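Local coordinates for dihydropteroate synthase (Anaplasma phagocytophilum, PDB 6UCZ), which probably catalyses the joining of a pterin pyrophosphate to 4-aminobenzoate in folate biosynthesis, and is caught here with a pterin monophosphate in its pocket, at residues V236-S239 with M243-L246; M260-L265 with D271-H276; R168-Q173 with P214-Y219; E75-G80 with N133-L138. One frame throughout, in Å; residues are numbered along the deposited sequence.

Interaction 1 (V236-S239 with M243-L246); sequences VGHS and MFSL. With PMM (pterin-6-yl-methyl-monophosphate), chain C.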
# COMPACT_ATOMS: atom_id res chain seq x y z
N VAL A 236 3.45 0.32 5.11
CA VAL A 236 2.44 0.99 5.91
C VAL A 236 1.81 2.11 5.09
O VAL A 236 2.53 2.95 4.52
CB VAL A 236 3.02 1.55 7.22
CG1 VAL A 236 1.98 2.41 7.94
CG2 VAL A 236 3.48 0.40 8.10
N GLY A 237 0.48 2.14 5.05
CA GLY A 237 -0.26 3.20 4.38
C GLY A 237 -1.06 4.05 5.34
O GLY A 237 -2.26 3.83 5.56
N HIS A 238 -0.38 5.03 5.96
CA HIS A 238 -0.98 5.91 6.95
C HIS A 238 -1.43 7.24 6.37
O HIS A 238 -2.11 8.00 7.06
CB HIS A 238 0.02 6.17 8.08
CG HIS A 238 1.30 6.81 7.62
ND1 HIS A 238 2.11 6.24 6.66
CD2 HIS A 238 1.90 7.97 7.97
CE1 HIS A 238 3.15 7.03 6.44
NE2 HIS A 238 3.05 8.08 7.23
N SER A 239 -1.05 7.54 5.12
CA SER A 239 -1.10 8.90 4.60
C SER A 239 -2.53 9.43 4.53
O SER A 239 -3.37 8.86 3.85
CB SER A 239 -0.44 8.94 3.23
OG SER A 239 -0.41 10.26 2.74
N MET A 243 -7.33 7.92 10.82
CA MET A 243 -6.67 7.83 12.13
C MET A 243 -6.20 9.21 12.61
O MET A 243 -6.14 9.46 13.83
CB MET A 243 -5.50 6.85 12.07
CG MET A 243 -4.33 7.27 11.15
SD MET A 243 -3.05 6.01 10.90
CE MET A 243 -2.36 5.92 12.55
N PHE A 244 -5.91 10.13 11.70
CA PHE A 244 -5.51 11.47 12.11
C PHE A 244 -6.68 12.31 12.59
O PHE A 244 -6.46 13.43 13.05
CB PHE A 244 -4.78 12.19 10.97
CG PHE A 244 -3.42 11.64 10.70
CD1 PHE A 244 -2.32 12.06 11.46
CD2 PHE A 244 -3.23 10.65 9.75
CE1 PHE A 244 -1.04 11.54 11.23
CE2 PHE A 244 -1.98 10.12 9.54
CZ PHE A 244 -0.87 10.58 10.28
N SER A 245 -7.92 11.83 12.50
CA SER A 245 -9.01 12.56 13.12
C SER A 245 -8.89 12.55 14.64
O SER A 245 -9.54 13.36 15.31
CB SER A 245 -10.35 11.98 12.70
OG SER A 245 -10.54 10.73 13.35
N LEU A 246 -8.09 11.63 15.19
CA LEU A 246 -7.93 11.51 16.63
C LEU A 246 -7.08 12.65 17.20
O LEU A 246 -7.41 13.21 18.25
CB LEU A 246 -7.30 10.15 16.94
CG LEU A 246 -7.27 9.70 18.39
CD1 LEU A 246 -8.69 9.55 18.89
CD2 LEU A 246 -6.48 8.40 18.49
N5 PMM C . -4.76 2.18 1.55
C6 PMM C . -5.54 2.49 0.51
C7 PMM C . -5.38 1.87 -0.72
N8 PMM C . -4.46 0.93 -0.97
N1 PMM C . -2.71 -0.32 -0.20
C2 PMM C . -1.91 -0.67 0.79
N2 PMM C . -0.98 -1.62 0.58
N3 PMM C . -1.98 -0.13 2.04
C4 PMM C . -2.88 0.82 2.44
O4 PMM C . -2.90 1.24 3.60
C4A PMM C . -3.81 1.25 1.37
C8A PMM C . -3.68 0.64 0.07
C9 PMM C . -6.64 3.48 0.79
O10 PMM C . -6.06 4.79 0.97
PA PMM C . -6.22 5.97 -0.13
O1P PMM C . -5.65 7.22 0.57
O2P PMM C . -7.71 6.21 -0.32
O3P PMM C . -5.51 5.60 -1.39

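Interaction 2 (M260-L265 with D271-H276); sequences MLSTFL and DFLRVH. With PMM (pterin-6-yl-methyl-monophosphate), chain C.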
# COMPACT_ATOMS: atom_id res chain seq x y z
N MET A 260 5.08 13.56 10.14
CA MET A 260 5.56 13.33 11.50
C MET A 260 5.54 11.85 11.85
O MET A 260 6.50 11.33 12.45
CB MET A 260 4.72 14.13 12.49
CG MET A 260 4.78 15.66 12.26
SD MET A 260 3.88 16.57 13.53
CE MET A 260 3.36 18.05 12.69
N LEU A 261 4.47 11.14 11.48
CA LEU A 261 4.44 9.70 11.70
C LEU A 261 5.40 8.98 10.75
O LEU A 261 6.04 8.00 11.15
CB LEU A 261 3.01 9.18 11.55
CG LEU A 261 2.81 7.67 11.63
CD1 LEU A 261 3.37 7.09 12.94
CD2 LEU A 261 1.34 7.36 11.48
N SER A 262 5.51 9.46 9.51
CA SER A 262 6.47 8.86 8.57
C SER A 262 7.87 8.78 9.17
O SER A 262 8.56 7.77 9.01
CB SER A 262 6.50 9.66 7.27
OG SER A 262 5.30 9.53 6.56
N THR A 263 8.30 9.84 9.88
CA THR A 263 9.62 9.82 10.50
C THR A 263 9.73 8.67 11.49
O THR A 263 10.73 7.93 11.48
CB THR A 263 9.89 11.14 11.21
OG1 THR A 263 9.78 12.23 10.29
CG2 THR A 263 11.31 11.13 11.79
N PHE A 264 8.72 8.50 12.34
CA PHE A 264 8.72 7.41 13.32
C PHE A 264 8.76 6.05 12.62
O PHE A 264 9.53 5.16 13.01
CB PHE A 264 7.48 7.50 14.20
CG PHE A 264 7.24 6.27 15.03
CD1 PHE A 264 7.84 6.14 16.28
CD2 PHE A 264 6.42 5.25 14.57
CE1 PHE A 264 7.64 5.01 17.06
CE2 PHE A 264 6.20 4.11 15.35
CZ PHE A 264 6.81 3.99 16.58
N LEU A 265 7.91 5.86 11.62
CA LEU A 265 7.86 4.59 10.91
C LEU A 265 9.20 4.29 10.23
O LEU A 265 9.69 3.16 10.27
CB LEU A 265 6.73 4.61 9.89
CG LEU A 265 5.32 4.70 10.45
CD1 LEU A 265 4.35 4.85 9.29
CD2 LEU A 265 4.99 3.46 11.28
N ASP A 271 9.66 -0.87 5.63
CA ASP A 271 10.34 -0.97 4.35
C ASP A 271 9.69 -0.11 3.27
O ASP A 271 10.39 0.36 2.36
CB ASP A 271 10.42 -2.43 3.91
CG ASP A 271 11.02 -3.32 4.99
OD1 ASP A 271 10.35 -3.53 6.02
OD2 ASP A 271 12.16 -3.81 4.81
N PHE A 272 8.38 0.11 3.36
CA PHE A 272 7.67 0.89 2.36
C PHE A 272 6.68 1.81 3.05
O PHE A 272 5.92 1.35 3.92
CB PHE A 272 6.91 -0.01 1.37
CG PHE A 272 7.79 -0.94 0.58
CD1 PHE A 272 8.13 -2.20 1.06
CD2 PHE A 272 8.28 -0.57 -0.66
CE1 PHE A 272 8.93 -3.05 0.33
CE2 PHE A 272 9.08 -1.41 -1.40
CZ PHE A 272 9.42 -2.65 -0.90
N LEU A 273 6.63 3.07 2.63
CA LEU A 273 5.61 4.01 3.09
C LEU A 273 4.78 4.45 1.89
O LEU A 273 5.32 4.98 0.93
CB LEU A 273 6.23 5.23 3.78
CG LEU A 273 7.02 4.97 5.05
CD1 LEU A 273 7.55 6.29 5.61
CD2 LEU A 273 6.12 4.25 6.07
N ARG A 274 3.47 4.22 1.96
CA ARG A 274 2.55 4.56 0.88
C ARG A 274 1.92 5.91 1.20
O ARG A 274 1.14 6.02 2.16
CB ARG A 274 1.50 3.45 0.73
CG ARG A 274 0.58 3.60 -0.45
CD ARG A 274 -0.48 2.45 -0.51
NE ARG A 274 -1.38 2.67 -1.64
CZ ARG A 274 -2.46 3.45 -1.60
NH1 ARG A 274 -2.80 4.07 -0.47
NH2 ARG A 274 -3.20 3.62 -2.69
N VAL A 275 2.29 6.94 0.44
CA VAL A 275 2.06 8.32 0.85
C VAL A 275 1.59 9.14 -0.34
O VAL A 275 1.87 8.83 -1.50
CB VAL A 275 3.35 8.96 1.44
CG1 VAL A 275 3.74 8.26 2.73
CG2 VAL A 275 4.50 8.92 0.40
N HIS A 276 0.86 10.22 -0.02
CA HIS A 276 0.47 11.19 -1.05
C HIS A 276 1.59 12.20 -1.31
O HIS A 276 1.92 12.49 -2.46
CB HIS A 276 -0.81 11.91 -0.63
CG HIS A 276 -1.98 10.99 -0.43
ND1 HIS A 276 -2.22 10.32 0.75
CD2 HIS A 276 -2.96 10.60 -1.28
CE1 HIS A 276 -3.30 9.57 0.63
NE2 HIS A 276 -3.77 9.72 -0.60
N5 PMM C . -4.76 2.18 1.55
C6 PMM C . -5.54 2.49 0.51
C7 PMM C . -5.38 1.87 -0.72
N8 PMM C . -4.46 0.93 -0.97
N1 PMM C . -2.71 -0.32 -0.20
C2 PMM C . -1.91 -0.67 0.79
N2 PMM C . -0.98 -1.62 0.58
N3 PMM C . -1.98 -0.13 2.04
C4 PMM C . -2.88 0.82 2.44
O4 PMM C . -2.90 1.24 3.60
C4A PMM C . -3.81 1.25 1.37
C8A PMM C . -3.68 0.64 0.07
C9 PMM C . -6.64 3.48 0.79
O10 PMM C . -6.06 4.79 0.97
PA PMM C . -6.22 5.97 -0.13
O1P PMM C . -5.65 7.22 0.57
O2P PMM C . -7.71 6.21 -0.32
O3P PMM C . -5.51 5.60 -1.39

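Interaction 3 (R168-Q173 with P214-Y219); sequences RSYVGQ and PEYSWY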
# COMPACT_ATOMS: atom_id res chain seq x y z
N ARG A 168 -18.23 -3.85 10.02
CA ARG A 168 -17.08 -4.76 10.02
C ARG A 168 -15.89 -3.99 10.58
O ARG A 168 -15.03 -3.52 9.83
CB ARG A 168 -16.82 -5.33 8.62
CG ARG A 168 -17.96 -6.25 8.17
CD ARG A 168 -17.69 -6.87 6.82
NE ARG A 168 -18.27 -6.09 5.73
CZ ARG A 168 -17.60 -5.20 4.99
NH1 ARG A 168 -16.31 -4.96 5.22
NH2 ARG A 168 -18.24 -4.55 4.02
N SER A 169 -15.85 -3.86 11.90
CA SER A 169 -14.84 -3.05 12.58
C SER A 169 -14.42 -3.76 13.86
O SER A 169 -15.26 -4.31 14.58
CB SER A 169 -15.40 -1.65 12.88
OG SER A 169 -14.43 -0.84 13.52
N TYR A 170 -13.13 -3.68 14.18
CA TYR A 170 -12.61 -4.42 15.32
C TYR A 170 -12.98 -3.72 16.62
O TYR A 170 -12.89 -2.50 16.73
CB TYR A 170 -11.07 -4.55 15.25
CG TYR A 170 -10.52 -5.29 16.46
CD1 TYR A 170 -10.48 -6.68 16.48
CD2 TYR A 170 -10.09 -4.59 17.60
CE1 TYR A 170 -10.01 -7.37 17.59
CE2 TYR A 170 -9.63 -5.27 18.72
CZ TYR A 170 -9.59 -6.67 18.70
OH TYR A 170 -9.14 -7.38 19.79
N VAL A 171 -13.38 -4.52 17.60
CA VAL A 171 -13.67 -4.10 18.96
C VAL A 171 -12.99 -5.10 19.89
O VAL A 171 -12.93 -6.29 19.59
CB VAL A 171 -15.19 -4.04 19.24
CG1 VAL A 171 -15.88 -3.05 18.32
CG2 VAL A 171 -15.81 -5.40 19.09
N GLY A 172 -12.43 -4.61 21.00
CA GLY A 172 -11.75 -5.49 21.92
C GLY A 172 -10.35 -5.00 22.21
O GLY A 172 -10.01 -3.84 21.96
N GLN A 173 -9.53 -5.91 22.76
CA GLN A 173 -8.18 -5.56 23.19
C GLN A 173 -7.28 -5.28 22.00
O GLN A 173 -7.27 -6.05 21.03
CB GLN A 173 -7.58 -6.69 24.03
CG GLN A 173 -8.36 -6.95 25.30
CD GLN A 173 -8.44 -5.70 26.15
OE1 GLN A 173 -7.45 -4.98 26.30
NE2 GLN A 173 -9.62 -5.42 26.68
N PRO A 214 -9.52 4.82 14.72
CA PRO A 214 -8.25 5.55 14.92
C PRO A 214 -7.37 5.05 16.05
O PRO A 214 -6.16 4.86 15.84
CB PRO A 214 -8.71 6.99 15.15
CG PRO A 214 -9.99 7.11 14.40
CD PRO A 214 -10.66 5.73 14.50
N GLU A 215 -7.93 4.80 17.24
CA GLU A 215 -7.12 4.30 18.35
C GLU A 215 -6.39 3.01 17.99
O GLU A 215 -5.23 2.82 18.38
CB GLU A 215 -7.99 4.07 19.58
CG GLU A 215 -8.65 5.34 20.11
CD GLU A 215 -9.97 5.67 19.40
OE1 GLU A 215 -10.75 6.46 19.97
OE2 GLU A 215 -10.23 5.13 18.30
N TYR A 216 -7.07 2.09 17.29
CA TYR A 216 -6.43 0.83 16.92
C TYR A 216 -5.36 1.03 15.86
O TYR A 216 -4.32 0.36 15.89
CB TYR A 216 -7.48 -0.19 16.44
CG TYR A 216 -8.46 -0.59 17.52
CD1 TYR A 216 -8.06 -1.37 18.60
CD2 TYR A 216 -9.79 -0.20 17.45
CE1 TYR A 216 -8.97 -1.73 19.61
CE2 TYR A 216 -10.70 -0.56 18.43
CZ TYR A 216 -10.30 -1.33 19.51
OH TYR A 216 -11.23 -1.69 20.48
N SER A 217 -5.61 1.93 14.89
CA SER A 217 -4.61 2.19 13.86
C SER A 217 -3.34 2.80 14.45
O SER A 217 -2.24 2.48 14.01
CB SER A 217 -5.17 3.10 12.77
OG SER A 217 -6.12 2.40 11.98
N TRP A 218 -3.49 3.69 15.44
CA TRP A 218 -2.30 4.21 16.12
C TRP A 218 -1.58 3.11 16.89
O TRP A 218 -0.34 3.06 16.89
CB TRP A 218 -2.67 5.38 17.06
CG TRP A 218 -2.89 6.63 16.30
CD1 TRP A 218 -4.08 7.20 15.94
CD2 TRP A 218 -1.87 7.47 15.76
NE1 TRP A 218 -3.87 8.33 15.20
CE2 TRP A 218 -2.51 8.52 15.08
CE3 TRP A 218 -0.47 7.43 15.78
CZ2 TRP A 218 -1.80 9.53 14.42
CZ3 TRP A 218 0.24 8.43 15.12
CH2 TRP A 218 -0.43 9.47 14.46
N TYR A 219 -2.34 2.24 17.56
CA TYR A 219 -1.73 1.13 18.29
C TYR A 219 -0.87 0.27 17.37
O TYR A 219 0.24 -0.13 17.74
CB TYR A 219 -2.81 0.29 18.97
CG TYR A 219 -2.27 -0.88 19.78
CD1 TYR A 219 -2.02 -2.12 19.18
CD2 TYR A 219 -1.99 -0.74 21.13
CE1 TYR A 219 -1.52 -3.19 19.93
CE2 TYR A 219 -1.50 -1.80 21.88
CZ TYR A 219 -1.26 -3.02 21.28
OH TYR A 219 -0.77 -4.06 22.03

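Interaction 4 (E75-G80 with N133-L138); sequences ESTAPG and NDQGGL. With PMM (pterin-6-yl-methyl-monophosphate), chain C.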
# COMPACT_ATOMS: atom_id res chain seq x y z
N GLU A 75 -9.46 1.87 -8.28
CA GLU A 75 -10.69 1.58 -7.53
C GLU A 75 -10.61 2.30 -6.20
O GLU A 75 -9.84 1.90 -5.32
CB GLU A 75 -10.88 0.07 -7.33
CG GLU A 75 -12.29 -0.28 -6.84
CD GLU A 75 -12.58 -1.78 -6.81
OE1 GLU A 75 -11.62 -2.58 -6.90
OE2 GLU A 75 -13.77 -2.15 -6.67
N SER A 76 -11.43 3.34 -6.04
CA SER A 76 -11.52 4.00 -4.75
C SER A 76 -12.07 3.04 -3.71
O SER A 76 -13.10 2.39 -3.92
CB SER A 76 -12.42 5.24 -4.84
OG SER A 76 -12.85 5.66 -3.56
N THR A 77 -11.36 2.93 -2.59
CA THR A 77 -11.76 2.05 -1.50
C THR A 77 -12.33 2.85 -0.33
O THR A 77 -12.54 2.30 0.75
CB THR A 77 -10.58 1.18 -1.08
OG1 THR A 77 -11.01 0.19 -0.13
CG2 THR A 77 -9.48 2.02 -0.50
N ALA A 78 -12.61 4.14 -0.56
CA ALA A 78 -13.15 5.03 0.46
C ALA A 78 -14.50 4.51 0.96
O ALA A 78 -15.18 3.76 0.25
CB ALA A 78 -13.29 6.44 -0.11
N PRO A 79 -14.90 4.90 2.17
CA PRO A 79 -16.08 4.26 2.79
C PRO A 79 -17.37 4.33 1.98
O PRO A 79 -18.11 3.34 1.92
CB PRO A 79 -16.22 5.01 4.12
CG PRO A 79 -14.85 5.46 4.44
CD PRO A 79 -14.20 5.79 3.12
N GLY A 80 -17.66 5.47 1.35
CA GLY A 80 -18.91 5.54 0.61
C GLY A 80 -18.89 4.99 -0.80
O GLY A 80 -19.94 4.97 -1.45
N ASN A 133 0.33 -4.57 -5.57
CA ASN A 133 -0.12 -4.10 -4.27
C ASN A 133 -1.51 -4.70 -4.07
O ASN A 133 -2.52 -4.08 -4.39
CB ASN A 133 -0.10 -2.58 -4.20
CG ASN A 133 -0.70 -2.05 -2.91
OD1 ASN A 133 -0.87 -2.80 -1.94
ND2 ASN A 133 -1.06 -0.78 -2.92
N ASP A 134 -1.55 -5.93 -3.56
CA ASP A 134 -2.80 -6.68 -3.46
C ASP A 134 -3.54 -6.19 -2.23
O ASP A 134 -3.48 -6.80 -1.16
CB ASP A 134 -2.56 -8.18 -3.39
CG ASP A 134 -3.86 -8.98 -3.24
OD1 ASP A 134 -4.96 -8.41 -3.45
OD2 ASP A 134 -3.78 -10.18 -2.90
N GLN A 135 -4.31 -5.12 -2.42
CA GLN A 135 -5.09 -4.55 -1.33
C GLN A 135 -6.17 -5.51 -0.83
O GLN A 135 -6.66 -5.35 0.28
CB GLN A 135 -5.72 -3.25 -1.82
CG GLN A 135 -6.46 -2.45 -0.79
CD GLN A 135 -7.31 -1.37 -1.41
OE1 GLN A 135 -8.31 -0.95 -0.82
NE2 GLN A 135 -6.92 -0.91 -2.61
N GLY A 136 -6.50 -6.53 -1.62
CA GLY A 136 -7.44 -7.53 -1.17
C GLY A 136 -6.84 -8.64 -0.36
O GLY A 136 -7.58 -9.43 0.24
N GLY A 137 -5.51 -8.73 -0.31
CA GLY A 137 -4.86 -9.79 0.45
C GLY A 137 -5.33 -11.18 0.04
O GLY A 137 -5.79 -11.95 0.88
N LEU A 138 -5.24 -11.48 -1.25
CA LEU A 138 -5.68 -12.76 -1.81
C LEU A 138 -7.19 -12.95 -1.67
O LEU A 138 -7.68 -14.06 -1.53
CB LEU A 138 -4.93 -13.94 -1.18
CG LEU A 138 -3.42 -13.78 -1.02
CD1 LEU A 138 -2.81 -15.10 -0.54
CD2 LEU A 138 -2.76 -13.28 -2.31
N5 PMM C . -4.76 2.18 1.55
C6 PMM C . -5.54 2.49 0.51
C7 PMM C . -5.38 1.87 -0.72
N8 PMM C . -4.46 0.93 -0.97
N1 PMM C . -2.71 -0.32 -0.20
C2 PMM C . -1.91 -0.67 0.79
N2 PMM C . -0.98 -1.62 0.58
N3 PMM C . -1.98 -0.13 2.04
C4 PMM C . -2.88 0.82 2.44
O4 PMM C . -2.90 1.24 3.60
C4A PMM C . -3.81 1.25 1.37
C8A PMM C . -3.68 0.64 0.07
C9 PMM C . -6.64 3.48 0.79
O10 PMM C . -6.06 4.79 0.97
PA PMM C . -6.22 5.97 -0.13
O1P PMM C . -5.65 7.22 0.57
O2P PMM C . -7.71 6.21 -0.32
O3P PMM C . -5.51 5.60 -1.39

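Interaction 1 (V236-S239 with M243-L246)
NE2 of His238 is shared by two groups of helix 255-267, the hydroxyl of Ser262 and, weakly, the carbonyl oxygen of Thr258, while the backbone of the same residue faces Phe244. His238 O meets the rim of the Phe244 ring close to its plane, with CE2 3.3 Å from His238 O, so the polarised C-H edge rather than the pi face takes the carbonyl. The two rings themselves barely meet, His238 CD2 standing 4.5 Å from Phe244 CZ. Nearer the backbone, Met243 SD lies 4.2 Å from His238 CB, its methyl turned aside by the bend at the last torsion (chi3 -67°). Both segments belong to the loop that follows strand 235-236, at the end of the (beta/alpha)8 barrel where pterin binds, and the three residues between them include Lys241. That lysine is hydrogen-bonded to both Gly237 O and the ligand. The main chain of Gly237 runs close beside the pterin carbonyl, its O 3.3 Å from O4 of PMM. Phe244 also meets Trp218 edge-to-face, and Met243 O accepts a hydrogen bond from the Trp218 indole NE1.

Interaction 2 (M260-L265 with D271-H276)
Leu265 and Leu273 pack against each other where helix 255-267 lies against strand 272-275, CD1 of Leu265 resting 3.7 Å from CD2 of Leu273. The other methyl of Leu273, CD1, reaches along the helix to Ser262, 3.9 Å from Ser262 CB, so one leucine bridges two residues about a turn apart on the helix. Val275 adds a marginal touch with CG1. The next residue along from Leu273 sends its side chain the other way, into the barrel. Arg274 leaves the strand with CG anti to the backbone N (chi1 -174°) and runs straight from CB, past Ile35, to NE. Its CD reaches the pterin first, 3.6 Å from N1 of PMM. NE then passes over C8A and is held by Asp71. At the end of the chain the guanidinium lies flat against the bicycle, nearly parallel to it, with CZ 3.3 Å from PMM N8. NH1 and NH2 turn to the phosphate: NH1 donates to PMM O3P at 3.2 Å (N-H...O 153°), whereas the NH2 bond to that oxygen is weak, NH2 being also salt-bridged to Asp114. His276 brings its ring edge to another phosphate oxygen, its CE1 and NE2 both lying 3.3 Å from PMM O1P. Helix 255-267 is the crossover of a beta-alpha-beta unit, running antiparallel (168°) to strand 272-275 with axes 10.0 Å apart; that strand lies between strands 31-37 and 235-236, and helix 278-290 touches both Ser262 and Val275.

Interaction 3 (R168-Q173 with P214-Y219)
Tyr170 and Tyr216 form a T-shaped pair that fastens the long loop after strand 153-157 to helix 214-222 on the outside of the (beta/alpha)8 barrel. The planes stand at 88° with centroids 5.1 Å apart. Tyr170 supplies the edge: its CD2 and CE2 both lie 3.7 Å from Tyr216 CE1, CD2 over one face of the Tyr216 ring, off centre toward the rim. A chi1 of 178° lays the Tyr170 ring alongside the carbonyl side of the loop; Tyr170 O separately lies 3.4 Å from Tyr216 CE2. The loop thus bends around the Tyr216 ring, and past it the hydroxyl is taken up by the backbone. Tyr216 OH donates to Gly172 O at 2.9 Å, lying in the carbonyl plane on a lone pair. Gly172 has backbone angles that by themselves call for glycine, and Val171 beside it faces solvent. Tyr170 also packs on Gln176 and Leu177 of helix 174-194. At the start of that helix the loop closes on itself: Tyr170 OH donates a short 2.6 Å hydrogen bond to Gln173 O, the N-cap residue, approaching 27° out of the carbonyl plane.

Interaction 4 (E75-G80 with N133-L138)
Thr77 and Gln135 reach toward each other from two beta-alpha loops of the (beta/alpha)8 barrel, those after strands 69-73 and 131-134, and meet beside the bound pterin. The touching part is small but dense. With chi1 at -175°, Gln135 stretches its chain straight out to the amide, and its OE1 arrives within 3.1 Å of Thr77 CB. Thr77 OG1 donates to Gln135 OE1 at 3.0 Å, a weak bond because OE1 lies beside the Thr77 CB-OG1 bond and not out beyond OG1. The other end of the amide is held by Asp114, which keeps NE2 next to the pterin, 3.5 Å from PMM N8. Thr77 CG2 packs on the linker methylene, and Phe210 touches both Thr77 and Gln135. At the end of the pterin far from the phosphate, Asn133 pairs with the ligand through both amide atoms: PMM N2 donates to Asn133 OD1 almost straight (176°, 2.8 Å), and Asn133 ND2 donates to PMM N1 while also bonded to Asp71. Outward from Thr77 the order fades. Ser76 points away from Gln135, its hydroxyl taking a weak bond from Ala78 N; Ala78 and Gly80 are poorly ordered, and Pro79 is exposed. Segment 133-138 turns back through a type I turn from Asp134 to Gly137, and Leu138 N donates to Asp134 OD2 at 2.6 Å, on the syn side but 31° out of the carboxylate plane.

In the fold
Interactions 1, 2 and 4 surround the pterin monophosphate, whereas interaction 3 is peripheral, with the Tyr216 side chain about 14 Å from the ligand. Interactions 1 and 2, centres about 10 Å apart, are joined by two probable hydrogen bonds: Ser239 OG to His276 ND1 at 2.7 Å, steadying the histidine near the phosphate, and His238 NE2 to Ser262 OG at 2.8 Å. Interaction 4 approaches from the other side of the chain's centre and meets interaction 2 where Asn133 ND2 lies 3.7 Å from Arg274 NE; Asp71 bonds both residues. Helix 214-222 ties interaction 3 to interaction 1 through Trp218 NE1 and Met243 O, 2.9 Å apart, so the outer tyrosine pair connects indirectly to a pocket loop.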